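Local coordinates for protein DMATS type aromatic prenyltransferase (Streptomyces coelicolor, PDB 6ZS0) that probably transfers a dimethylallyl group to C5 of the tryptophan indole, as a prenyltransferase of the ABBA-barrel fold, at residues Leu57-Thr62 with Pro276-Val281; Thr313-Arg316 with Gly322-Ala325; Ala289-Val294 with Ala325-Ala330; Thr272-Val277 with Thr340-Ser345. All blocks are in the same frame, centred on the assembly; numbering follows the deposited sequence.

Interaction 1 (Leu57-Thr62 with Pro276-Val281); sequences LSDDHT and PVRDYV
Asp59 and Arg278 meet across one end of the ABBA barrel, where the loop before strand 64-70 faces the short 3-10 turn that follows strand 270-275. Their side chains come from opposite directions, yet the carboxylate does not meet the guanidinium edge on. Asp59 OD2 sits over the centre of one guanidinium face, 3.2 Å from Arg278 CZ, with the two planes 27° apart. No N-H of Arg278 points at this oxygen, so the salt bridge, 3.4 Å between Asp59 OD2 and Arg278 NH2, rests on charge alone. The arginine chain bends at chi3 (-68°), which turns its flat end under the acid. Arg252 is the stronger polar partner of Asp59, binding OD1, and it also pairs with Asp279. Replacing Arg278 by an alanine is likely to cost Asp59 OD2 the positive face it rests on, leaving Arg252 as the bridge between the loops. The Asp59 loop is internally bonded: a type I turn runs from Ser58 to His61, and Asp60 OD1 closes an Asx turn. That oxygen takes both Thr62 N, at 3.1 Å, and Thr62 OG1, at 2.8 Å, from the same face of the carboxylate plane.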
loop_
_atom_site.group_PDB
_atom_site.type_symbol
_atom_site.label_atom_id
_atom_site.label_comp_id
_atom_site.label_asym_id
_atom_site.label_seq_id
_atom_site.Cartn_x
_atom_site.Cartn_y
_atom_site.Cartn_z
ATOM N N LEU A 57 0.703 2.528 9.523
ATOM C CA LEU A 57 1.008 1.747 8.300
ATOM C C LEU A 57 0.318 0.375 8.366
ATOM O O LEU A 57 -0.119 -0.096 7.338
ATOM C CB LEU A 57 2.514 1.606 8.118
ATOM C CG LEU A 57 2.941 1.181 6.725
ATOM C CD1 LEU A 57 4.260 1.841 6.361
ATOM C CD2 LEU A 57 3.088 -0.328 6.634
ATOM N N SER A 58 0.204 -0.247 9.541
ATOM C CA SER A 58 -0.501 -1.553 9.699
ATOM C C SER A 58 -1.231 -1.582 11.041
ATOM O O SER A 58 -0.890 -0.800 11.923
ATOM C CB SER A 58 0.454 -2.705 9.578
ATOM O OG SER A 58 1.367 -2.709 10.668
ATOM N N ASP A 59 -2.219 -2.476 11.202
ATOM C CA ASP A 59 -3.072 -2.535 12.403
ATOM C C ASP A 59 -2.229 -2.793 13.640
ATOM O O ASP A 59 -2.552 -2.243 14.701
ATOM C CB ASP A 59 -4.156 -3.596 12.296
ATOM C CG ASP A 59 -5.289 -3.202 11.369
ATOM O OD1 ASP A 59 -5.101 -2.243 10.553
ATOM O OD2 ASP A 59 -6.360 -3.815 11.500
ATOM N N ASP A 60 -1.177 -3.606 13.530
ATOM C CA ASP A 60 -0.373 -3.940 14.735
ATOM C C ASP A 60 0.866 -3.035 14.839
ATOM O O ASP A 60 1.700 -3.308 15.711
ATOM C CB ASP A 60 -0.010 -5.415 14.796
ATOM C CG ASP A 60 1.108 -5.851 13.866
ATOM O OD1 ASP A 60 1.494 -5.057 12.982
ATOM O OD2 ASP A 60 1.544 -7.008 14.043
ATOM N N HIS A 61 0.966 -2.020 14.008
ATOM C CA HIS A 61 2.014 -0.969 14.070
ATOM C C HIS A 61 3.345 -1.526 13.581
ATOM O O HIS A 61 4.378 -0.896 13.898
ATOM C CB HIS A 61 2.126 -0.371 15.459
ATOM C CG HIS A 61 0.803 0.069 15.977
ATOM N ND1 HIS A 61 0.073 1.070 15.363
ATOM C CD2 HIS A 61 0.033 -0.403 16.982
ATOM C CE1 HIS A 61 -1.060 1.242 16.053
ATOM N NE2 HIS A 61 -1.100 0.374 17.027
ATOM N N THR A 62 3.357 -2.616 12.815
ATOM C CA THR A 62 4.588 -2.974 12.067
ATOM C C THR A 62 4.801 -1.926 10.979
ATOM O O THR A 62 3.888 -1.644 10.212
ATOM C CB THR A 62 4.520 -4.369 11.454
ATOM O OG1 THR A 62 4.177 -5.341 12.444
ATOM C CG2 THR A 62 5.845 -4.747 10.827
ATOM N N PRO A 276 -10.948 -3.299 2.324
ATOM C CA PRO A 276 -10.299 -3.836 3.528
ATOM C C PRO A 276 -10.919 -5.187 3.932
ATOM O O PRO A 276 -11.632 -5.287 4.941
ATOM C CB PRO A 276 -10.527 -2.726 4.552
ATOM C CG PRO A 276 -11.820 -2.107 4.136
ATOM C CD PRO A 276 -11.819 -2.158 2.623
ATOM N N VAL A 277 -10.556 -6.216 3.171
ATOM C CA VAL A 277 -11.194 -7.563 3.273
ATOM C C VAL A 277 -11.044 -8.110 4.700
ATOM O O VAL A 277 -11.921 -8.853 5.130
ATOM C CB VAL A 277 -10.615 -8.528 2.228
ATOM C CG1 VAL A 277 -9.154 -8.762 2.405
ATOM C CG2 VAL A 277 -11.345 -9.865 2.216
ATOM N N ARG A 278 -9.993 -7.723 5.440
ATOM C CA ARG A 278 -9.766 -8.266 6.805
ATOM C C ARG A 278 -10.934 -7.943 7.715
ATOM O O ARG A 278 -11.080 -8.612 8.745
ATOM C CB ARG A 278 -8.445 -7.794 7.435
ATOM C CG ARG A 278 -8.306 -6.297 7.673
ATOM C CD ARG A 278 -7.060 -6.039 8.500
ATOM N NE ARG A 278 -7.289 -6.582 9.831
ATOM C CZ ARG A 278 -6.344 -6.916 10.731
ATOM N NH1 ARG A 278 -6.712 -7.424 11.885
ATOM N NH2 ARG A 278 -5.075 -6.740 10.478
ATOM N N ASP A 279 -11.710 -6.881 7.432
ATOM C CA ASP A 279 -12.858 -6.474 8.276
ATOM C C ASP A 279 -14.117 -7.268 7.917
ATOM O O ASP A 279 -15.072 -7.122 8.624
ATOM C CB ASP A 279 -13.145 -4.983 8.134
ATOM C CG ASP A 279 -12.115 -4.091 8.775
ATOM O OD1 ASP A 279 -11.187 -4.618 9.425
ATOM O OD2 ASP A 279 -12.316 -2.859 8.701
ATOM N N TYR A 280 -14.074 -8.127 6.899
ATOM C CA TYR A 280 -15.316 -8.707 6.293
ATOM C C TYR A 280 -15.235 -10.230 6.234
ATOM O O TYR A 280 -16.070 -10.824 5.534
ATOM C CB TYR A 280 -15.571 -8.109 4.895
ATOM C CG TYR A 280 -15.745 -6.610 4.950
ATOM C CD1 TYR A 280 -16.761 -6.043 5.679
ATOM C CD2 TYR A 280 -14.874 -5.762 4.294
ATOM C CE1 TYR A 280 -16.903 -4.673 5.795
ATOM C CE2 TYR A 280 -15.009 -4.387 4.364
ATOM C CZ TYR A 280 -16.036 -3.835 5.112
ATOM O OH TYR A 280 -16.170 -2.481 5.257
ATOM N N VAL A 281 -14.284 -10.838 6.930
ATOM C CA VAL A 281 -14.074 -12.310 6.907
ATOM C C VAL A 281 -13.992 -12.840 8.334
ATOM O O VAL A 281 -13.636 -12.079 9.224
ATOM C CB VAL A 281 -12.791 -12.665 6.152
ATOM C CG1 VAL A 281 -12.897 -12.301 4.694
ATOM C CG2 VAL A 281 -11.576 -12.022 6.795
#

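Interaction 2 (Thr313-Arg316 with Gly322-Ala325); sequences TERR and GLIA
Leu323 receives two residues of the 313-316 loop, Thr313 through a methyl group and Arg315 through the flat face of its guanidinium. The apolar part is a methyl-to-methyl contact in which the side chains of Thr313 and Leu323 cross at about a right angle. Thr313 CG2 lies 3.5 Å from Leu323 CD1, tighter than usual for two carbons, and 3.9 Å from Leu323 CD2, so it meets both branches of the isobutyl group.

The second kind of contact is aliphatic against a charged plane. Arg315 approaches Leu323 from the opposite direction, and Leu323 CD1 lies over the centre of one guanidinium face, 3.4 Å from Arg315 CZ. Leu323 CG is 3.3 Å from Arg315 NH2, which extends the cover toward that nitrogen. Bends at chi2 (-107°) and chi3 (-87°) fold the arginine chain so that its end lies flat against the leucine. The charge is answered elsewhere: Arg315 NH1 forms a salt bridge with Asp284, whose carboxylate also accepts from the backbone N atoms of Leu323 and Ile324.

Polar order within the loop comes from Thr313, the first residue to leave helical angles after helix 303-312. Its OG1, anti to the backbone N, accepts from Arg315 N at 3.2 Å with a nearly straight N-H...O angle of 170°. This is an ST turn, here placed at the exit of a helix in the short helix-to-strand connection that leads into strand 324-332 of the barrel.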
loop_
_atom_site.group_PDB
_atom_site.type_symbol
_atom_site.label_atom_id
_atom_site.label_comp_id
_atom_site.label_asym_id
_atom_site.label_seq_id
_atom_site.Cartn_x
_atom_site.Cartn_y
_atom_site.Cartn_z
ATOM N N THR A 313 4.083 -16.235 7.313
ATOM C CA THR A 313 3.974 -16.887 8.635
ATOM C C THR A 313 3.565 -18.344 8.506
ATOM O O THR A 313 2.808 -18.666 7.569
ATOM C CB THR A 313 2.953 -16.166 9.507
ATOM O OG1 THR A 313 2.899 -16.847 10.764
ATOM C CG2 THR A 313 1.579 -16.124 8.879
ATOM N N GLU A 314 3.952 -19.129 9.512
ATOM C CA GLU A 314 3.643 -20.575 9.675
ATOM C C GLU A 314 2.203 -20.781 10.158
ATOM O O GLU A 314 1.718 -21.912 10.043
ATOM C CB GLU A 314 4.628 -21.209 10.658
ATOM C CG GLU A 314 6.082 -20.914 10.322
ATOM N N ARG A 315 1.556 -19.733 10.671
ATOM C CA ARG A 315 0.138 -19.737 11.124
ATOM C C ARG A 315 -0.756 -20.303 10.001
ATOM O O ARG A 315 -0.624 -19.854 8.854
ATOM C CB ARG A 315 -0.252 -18.304 11.509
ATOM C CG ARG A 315 -1.487 -18.178 12.392
ATOM C CD ARG A 315 -2.670 -17.648 11.617
ATOM N NE ARG A 315 -2.738 -16.194 11.576
ATOM C CZ ARG A 315 -3.540 -15.490 10.773
ATOM N NH1 ARG A 315 -4.346 -16.103 9.916
ATOM N NH2 ARG A 315 -3.533 -14.168 10.829
ATOM N N ARG A 316 -1.622 -21.267 10.314
ATOM C CA ARG A 316 -2.764 -21.644 9.434
ATOM C C ARG A 316 -3.578 -20.380 9.150
ATOM O O ARG A 316 -3.924 -19.669 10.073
ATOM C CB ARG A 316 -3.664 -22.684 10.105
ATOM C CG ARG A 316 -3.018 -24.050 10.277
ATOM C CD ARG A 316 -4.004 -25.185 10.081
ATOM N NE ARG A 316 -4.892 -25.358 11.224
ATOM C CZ ARG A 316 -6.228 -25.216 11.214
ATOM N NH1 ARG A 316 -6.883 -24.911 10.102
ATOM N NH2 ARG A 316 -6.911 -25.404 12.333
ATOM N N GLY A 322 -6.307 -10.990 9.124
ATOM C CA GLY A 322 -5.486 -9.794 8.920
ATOM C C GLY A 322 -4.278 -10.037 8.054
ATOM O O GLY A 322 -3.719 -9.054 7.603
ATOM N N LEU A 323 -3.884 -11.286 7.801
ATOM C CA LEU A 323 -2.726 -11.542 6.914
ATOM C C LEU A 323 -3.004 -10.951 5.534
ATOM O O LEU A 323 -2.117 -10.298 4.980
ATOM C CB LEU A 323 -2.420 -13.033 6.834
ATOM C CG LEU A 323 -1.822 -13.616 8.113
ATOM C CD1 LEU A 323 -1.599 -15.115 7.973
ATOM C CD2 LEU A 323 -0.538 -12.898 8.479
ATOM N N ILE A 324 -4.203 -11.150 4.997
ATOM C CA ILE A 324 -4.639 -10.366 3.814
ATOM C C ILE A 324 -5.417 -9.164 4.341
ATOM O O ILE A 324 -6.543 -9.335 4.811
ATOM C CB ILE A 324 -5.444 -11.205 2.818
ATOM C CG1 ILE A 324 -4.630 -12.376 2.291
ATOM C CG2 ILE A 324 -5.950 -10.307 1.696
ATOM C CD1 ILE A 324 -5.409 -13.311 1.384
ATOM N N ALA A 325 -4.823 -7.977 4.299
ATOM C CA ALA A 325 -5.409 -6.745 4.854
ATOM C C ALA A 325 -6.391 -6.127 3.843
ATOM O O ALA A 325 -7.511 -5.784 4.222
ATOM C CB ALA A 325 -4.336 -5.776 5.214
#

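Interaction 3 (Ala289-Val294 with Ala325-Ala330); sequences ARASTV and AYLALA
With chi1 at -69° and chi2 at 178°, Leu327 holds CG beside its backbone N and extends its two methyl groups toward Ala291. The contact is a helix-on-sheet layer of the ABBA barrel: helix 284-297 lies outside strand 324-332, and Leu327 projects from the strand toward the helix. The leucine meets the helix with both branches. Leu327 CD2 approaches Ala291 CB at 3.8 Å, while Leu327 CD1 reaches the helix backbone, 3.8 Å from Ala291 CA. The small alanine side chain thus lets the leucine settle against the main chain, in keeping with the CA atoms of Ala291 and Leu327 being 7.0 Å apart.

Val294, one turn further on, also directs its CB toward the strand, but Val294 CG2 comes no nearer than 4.9 Å, to Leu327 CD1, leaving Leu327 to make the close apolar contact with Ala291. Val294 also touches Phe235 and Thr238 of helix 229-240, and Leu329 touches Phe235 as well, so that helix shares in covering this part of the strand. The strand is held in the sheet by backbone bonds of Leu327 with Ile275 and of Ala328 with Thr340. Arg290 starts toward the strand, then leads its end away to the carbonyl oxygens of Ala239 and Tyr280; what it offers the leucine is backbone, with Arg290 C 4.4 Å from Leu327 CD1.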
loop_
_atom_site.group_PDB
_atom_site.type_symbol
_atom_site.label_atom_id
_atom_site.label_comp_id
_atom_site.label_asym_id
_atom_site.label_seq_id
_atom_site.Cartn_x
_atom_site.Cartn_y
_atom_site.Cartn_z
ATOM N N ALA A 289 -9.750 -17.426 -0.054
ATOM C CA ALA A 289 -10.784 -17.989 -0.945
ATOM C C ALA A 289 -11.362 -16.874 -1.848
ATOM O O ALA A 289 -11.454 -17.071 -3.096
ATOM C CB ALA A 289 -11.835 -18.682 -0.119
ATOM N N ARG A 290 -11.691 -15.715 -1.272
ATOM C CA ARG A 290 -12.238 -14.569 -2.038
ATOM C C ARG A 290 -11.177 -14.034 -2.989
ATOM O O ARG A 290 -11.490 -13.771 -4.144
ATOM C CB ARG A 290 -12.698 -13.459 -1.097
ATOM C CG ARG A 290 -13.885 -13.851 -0.243
ATOM C CD ARG A 290 -14.354 -12.737 0.659
ATOM N NE ARG A 290 -15.257 -13.192 1.695
ATOM C CZ ARG A 290 -15.730 -12.417 2.665
ATOM N NH1 ARG A 290 -15.446 -11.121 2.684
ATOM N NH2 ARG A 290 -16.500 -12.932 3.602
ATOM N N ALA A 291 -9.934 -13.880 -2.532
ATOM C CA ALA A 291 -8.853 -13.435 -3.431
ATOM C C ALA A 291 -8.737 -14.391 -4.618
ATOM O O ALA A 291 -8.544 -13.912 -5.775
ATOM C CB ALA A 291 -7.571 -13.358 -2.678
ATOM N N SER A 292 -8.812 -15.691 -4.349
ATOM C CA SER A 292 -8.656 -16.735 -5.394
ATOM C C SER A 292 -9.781 -16.585 -6.427
ATOM O O SER A 292 -9.497 -16.674 -7.628
ATOM C CB SER A 292 -8.592 -18.097 -4.776
ATOM O OG SER A 292 -7.438 -18.231 -3.961
ATOM N N THR A 293 -11.008 -16.314 -5.988
ATOM C CA THR A 293 -12.183 -16.070 -6.876
ATOM C C THR A 293 -11.929 -14.840 -7.757
ATOM O O THR A 293 -12.185 -14.908 -8.965
ATOM C CB THR A 293 -13.479 -15.920 -6.080
ATOM O OG1 THR A 293 -13.652 -17.122 -5.328
ATOM C CG2 THR A 293 -14.679 -15.663 -6.968
ATOM N N VAL A 294 -11.438 -13.746 -7.192
ATOM C CA VAL A 294 -11.166 -12.503 -7.974
ATOM C C VAL A 294 -10.108 -12.801 -9.036
ATOM O O VAL A 294 -10.264 -12.357 -10.202
ATOM C CB VAL A 294 -10.723 -11.346 -7.067
ATOM C CG1 VAL A 294 -10.320 -10.131 -7.892
ATOM C CG2 VAL A 294 -11.818 -10.984 -6.066
ATOM N N ALA A 325 -4.823 -7.977 4.299
ATOM C CA ALA A 325 -5.409 -6.745 4.854
ATOM C C ALA A 325 -6.391 -6.127 3.843
ATOM O O ALA A 325 -7.511 -5.784 4.222
ATOM C CB ALA A 325 -4.336 -5.776 5.214
ATOM N N TYR A 326 -5.962 -5.962 2.606
ATOM C CA TYR A 326 -6.799 -5.395 1.530
ATOM C C TYR A 326 -6.688 -6.274 0.289
ATOM O O TYR A 326 -5.647 -6.902 0.058
ATOM C CB TYR A 326 -6.365 -3.983 1.117
ATOM C CG TYR A 326 -6.652 -2.875 2.094
ATOM C CD1 TYR A 326 -5.909 -2.711 3.242
ATOM C CD2 TYR A 326 -7.675 -1.970 1.855
ATOM C CE1 TYR A 326 -6.183 -1.678 4.133
ATOM C CE2 TYR A 326 -7.941 -0.920 2.708
ATOM C CZ TYR A 326 -7.214 -0.783 3.874
ATOM O OH TYR A 326 -7.511 0.262 4.725
ATOM N N LEU A 327 -7.721 -6.228 -0.524
ATOM C CA LEU A 327 -7.692 -6.657 -1.926
ATOM C C LEU A 327 -7.995 -5.446 -2.792
ATOM O O LEU A 327 -8.795 -4.615 -2.400
ATOM C CB LEU A 327 -8.737 -7.746 -2.167
ATOM C CG LEU A 327 -8.466 -9.095 -1.515
ATOM C CD1 LEU A 327 -9.610 -10.047 -1.795
ATOM C CD2 LEU A 327 -7.138 -9.677 -1.940
ATOM N N ALA A 328 -7.405 -5.369 -3.970
ATOM C CA ALA A 328 -7.612 -4.225 -4.869
ATOM C C ALA A 328 -7.753 -4.734 -6.303
ATOM O O ALA A 328 -7.054 -5.702 -6.688
ATOM C CB ALA A 328 -6.484 -3.228 -4.778
ATOM N N LEU A 329 -8.589 -4.045 -7.046
ATOM C CA LEU A 329 -8.720 -4.204 -8.515
ATOM C C LEU A 329 -8.222 -2.911 -9.156
ATOM O O LEU A 329 -8.787 -1.845 -8.878
ATOM C CB LEU A 329 -10.172 -4.500 -8.843
ATOM C CG LEU A 329 -10.459 -4.763 -10.317
ATOM C CD1 LEU A 329 -9.743 -6.015 -10.778
ATOM C CD2 LEU A 329 -11.954 -4.838 -10.543
ATOM N N ALA A 330 -7.202 -3.017 -9.999
ATOM C CA ALA A 330 -6.427 -1.874 -10.514
ATOM C C ALA A 330 -6.568 -1.834 -12.036
ATOM O O ALA A 330 -6.184 -2.815 -12.679
ATOM C CB ALA A 330 -4.984 -1.988 -10.105
#

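Interaction 4 (Thr272-Val277 with Thr340-Ser345); sequences TLYIPV and TAYLSS
Tyr274 and Tyr342 touch chiefly through one phenol oxygen and one ring edge. Tyr342 OH comes to the rim of the Tyr274 ring, near its plane, 3.3 Å from Tyr274 CE1. Behind the oxygen, Tyr342 CZ stands 3.8 Å from the same Tyr274 CE1, also in the plane of that ring. Further along the rim, Tyr342 CE1 lies 3.9 Å from Tyr274 CD1. The planes are inclined at 54° with the centroids 5.8 Å apart, an oblique aromatic pair. The two hydroxyls are not the meeting point: Tyr274 OH and Tyr342 OH are 4.2 Å apart.

Both rings have CG anti to their own carbonyl carbon (chi1 -57° in Tyr274 and -66° in Tyr342), and from these settings they converge above strand 324-332, which runs between their two strands in the sheet. This is the inner side of the ten-stranded antiparallel barrel of the ABBA fold, whose lumen holds the substrates in aromatic prenyltransferases; the helices lie on the other side of these strands, where Leu273 and Ile275 touch helix 229-240.

A second shell packs against the rings. Thr272 CG2 packs on one face of Tyr274, 3.4 Å above its plane and toward the rim. Tyr342 OH would probably lose the ring edge it rests against, and a gap open beside the Thr272 methyl, if Tyr274 gave way to an alanine. Beneath the pair, Ala328 touches Tyr274 and Tyr326 touches both tyrosines, while backbone bonds of Tyr274 with Gln255 and of Ile275 with Leu327 tie the Tyr274 strand to its two neighbours.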
loop_
_atom_site.group_PDB
_atom_site.type_symbol
_atom_site.label_atom_id
_atom_site.label_comp_id
_atom_site.label_asym_id
_atom_site.label_seq_id
_atom_site.Cartn_x
_atom_site.Cartn_y
_atom_site.Cartn_z
ATOM N N THR A 272 -7.988 2.540 -9.136
ATOM C CA THR A 272 -7.924 1.320 -8.303
ATOM C C THR A 272 -8.965 1.427 -7.197
ATOM O O THR A 272 -9.106 2.543 -6.599
ATOM C CB THR A 272 -6.524 1.093 -7.715
ATOM O OG1 THR A 272 -5.586 1.017 -8.795
ATOM C CG2 THR A 272 -6.466 -0.164 -6.868
ATOM N N LEU A 273 -9.688 0.334 -6.953
ATOM C CA LEU A 273 -10.570 0.199 -5.768
ATOM C C LEU A 273 -9.968 -0.767 -4.753
ATOM O O LEU A 273 -9.598 -1.878 -5.143
ATOM C CB LEU A 273 -11.949 -0.292 -6.197
ATOM C CG LEU A 273 -12.971 -0.414 -5.067
ATOM C CD1 LEU A 273 -13.342 0.940 -4.516
ATOM C CD2 LEU A 273 -14.230 -1.119 -5.549
ATOM N N TYR A 274 -9.838 -0.308 -3.505
ATOM C CA TYR A 274 -9.251 -1.056 -2.366
ATOM C C TYR A 274 -10.375 -1.414 -1.387
ATOM O O TYR A 274 -11.110 -0.507 -0.912
ATOM C CB TYR A 274 -8.206 -0.214 -1.630
ATOM C CG TYR A 274 -7.059 0.292 -2.477
ATOM C CD1 TYR A 274 -5.831 -0.364 -2.509
ATOM C CD2 TYR A 274 -7.200 1.441 -3.236
ATOM C CE1 TYR A 274 -4.784 0.104 -3.304
ATOM C CE2 TYR A 274 -6.158 1.938 -4.003
ATOM C CZ TYR A 274 -4.959 1.257 -4.065
ATOM O OH TYR A 274 -3.944 1.729 -4.862
ATOM N N ILE A 275 -10.525 -2.696 -1.101
ATOM C CA ILE A 275 -11.485 -3.197 -0.090
ATOM C C ILE A 275 -10.704 -3.783 1.088
ATOM O O ILE A 275 -9.919 -4.709 0.907
ATOM C CB ILE A 275 -12.437 -4.232 -0.720
ATOM C CG1 ILE A 275 -13.186 -3.694 -1.947
ATOM C CG2 ILE A 275 -13.387 -4.770 0.328
ATOM C CD1 ILE A 275 -14.017 -2.518 -1.707
ATOM N N PRO A 276 -10.948 -3.299 2.324
ATOM C CA PRO A 276 -10.299 -3.836 3.528
ATOM C C PRO A 276 -10.919 -5.187 3.932
ATOM O O PRO A 276 -11.632 -5.287 4.941
ATOM C CB PRO A 276 -10.527 -2.726 4.552
ATOM C CG PRO A 276 -11.820 -2.107 4.136
ATOM C CD PRO A 276 -11.819 -2.158 2.623
ATOM N N VAL A 277 -10.556 -6.216 3.171
ATOM C CA VAL A 277 -11.194 -7.563 3.273
ATOM C C VAL A 277 -11.044 -8.110 4.700
ATOM O O VAL A 277 -11.921 -8.853 5.130
ATOM C CB VAL A 277 -10.615 -8.528 2.228
ATOM C CG1 VAL A 277 -9.154 -8.762 2.405
ATOM C CG2 VAL A 277 -11.345 -9.865 2.216
ATOM N N THR A 340 -4.510 -7.028 -6.714
ATOM C CA THR A 340 -3.420 -6.852 -5.731
ATOM C C THR A 340 -3.901 -7.318 -4.362
ATOM O O THR A 340 -5.007 -6.973 -3.995
ATOM C CB THR A 340 -2.908 -5.411 -5.700
ATOM O OG1 THR A 340 -2.504 -5.018 -7.017
ATOM C CG2 THR A 340 -1.720 -5.250 -4.786
ATOM N N ALA A 341 -3.065 -8.101 -3.673
ATOM C CA ALA A 341 -3.269 -8.530 -2.277
ATOM C C ALA A 341 -2.252 -7.795 -1.434
ATOM O O ALA A 341 -1.082 -7.891 -1.724
ATOM C CB ALA A 341 -3.136 -10.033 -2.137
ATOM N N TYR A 342 -2.739 -7.055 -0.430
ATOM C CA TYR A 342 -1.898 -6.371 0.572
ATOM C C TYR A 342 -1.747 -7.317 1.749
ATOM O O TYR A 342 -2.780 -7.738 2.317
ATOM C CB TYR A 342 -2.497 -5.003 0.925
ATOM C CG TYR A 342 -2.446 -4.092 -0.262
ATOM C CD1 TYR A 342 -3.411 -4.174 -1.256
ATOM C CD2 TYR A 342 -1.359 -3.281 -0.492
ATOM C CE1 TYR A 342 -3.339 -3.410 -2.405
ATOM C CE2 TYR A 342 -1.264 -2.516 -1.639
ATOM C CZ TYR A 342 -2.244 -2.593 -2.608
ATOM O OH TYR A 342 -2.136 -1.843 -3.750
ATOM N N LEU A 343 -0.505 -7.620 2.108
ATOM C CA LEU A 343 -0.155 -8.685 3.069
ATOM C C LEU A 343 0.505 -8.083 4.306
ATOM O O LEU A 343 1.546 -7.390 4.181
ATOM C CB LEU A 343 0.760 -9.700 2.390
ATOM C CG LEU A 343 0.194 -10.295 1.097
ATOM C CD1 LEU A 343 1.215 -11.200 0.402
ATOM C CD2 LEU A 343 -1.111 -11.025 1.335
ATOM N N SER A 344 -0.073 -8.382 5.456
ATOM C CA SER A 344 0.349 -7.854 6.761
ATOM C C SER A 344 1.615 -8.574 7.227
ATOM O O SER A 344 1.655 -9.796 7.183
ATOM C CB SER A 344 -0.779 -8.019 7.766
ATOM O OG SER A 344 -1.912 -7.231 7.389
ATOM N N SER A 345 2.599 -7.852 7.739
ATOM C CA SER A 345 3.810 -8.459 8.326
ATOM C C SER A 345 3.486 -9.136 9.667
ATOM O O SER A 345 3.992 -10.208 9.936
ATOM C CB SER A 345 4.900 -7.428 8.441
ATOM O OG SER A 345 5.943 -7.919 9.261
#

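How the interactions relate
Strand 324-332 joins interactions 2, 3 and 4. Leu323, just before the strand, makes the contact of interaction 2; the strand's outer side meets the helix in interaction 3, and it separates the strands whose tyrosines meet in interaction 4. Interactions 3 and 4, their centres about 7 Å apart across the barrel wall, are joined by Ala325 N to Tyr342 O at 2.9 Å. Gly322 O and Ser344 OG, 2.6 Å apart, couple interactions 2 and 4. Interaction 1 shares Pro276 and Val277 with interaction 4; Tyr280 O to Arg290 NH2, 2.9 Å, ties it to interaction 3. Interaction 4, centred about 7 Å from the chain centre, lies nearest it and so probably closest to the substrate chamber.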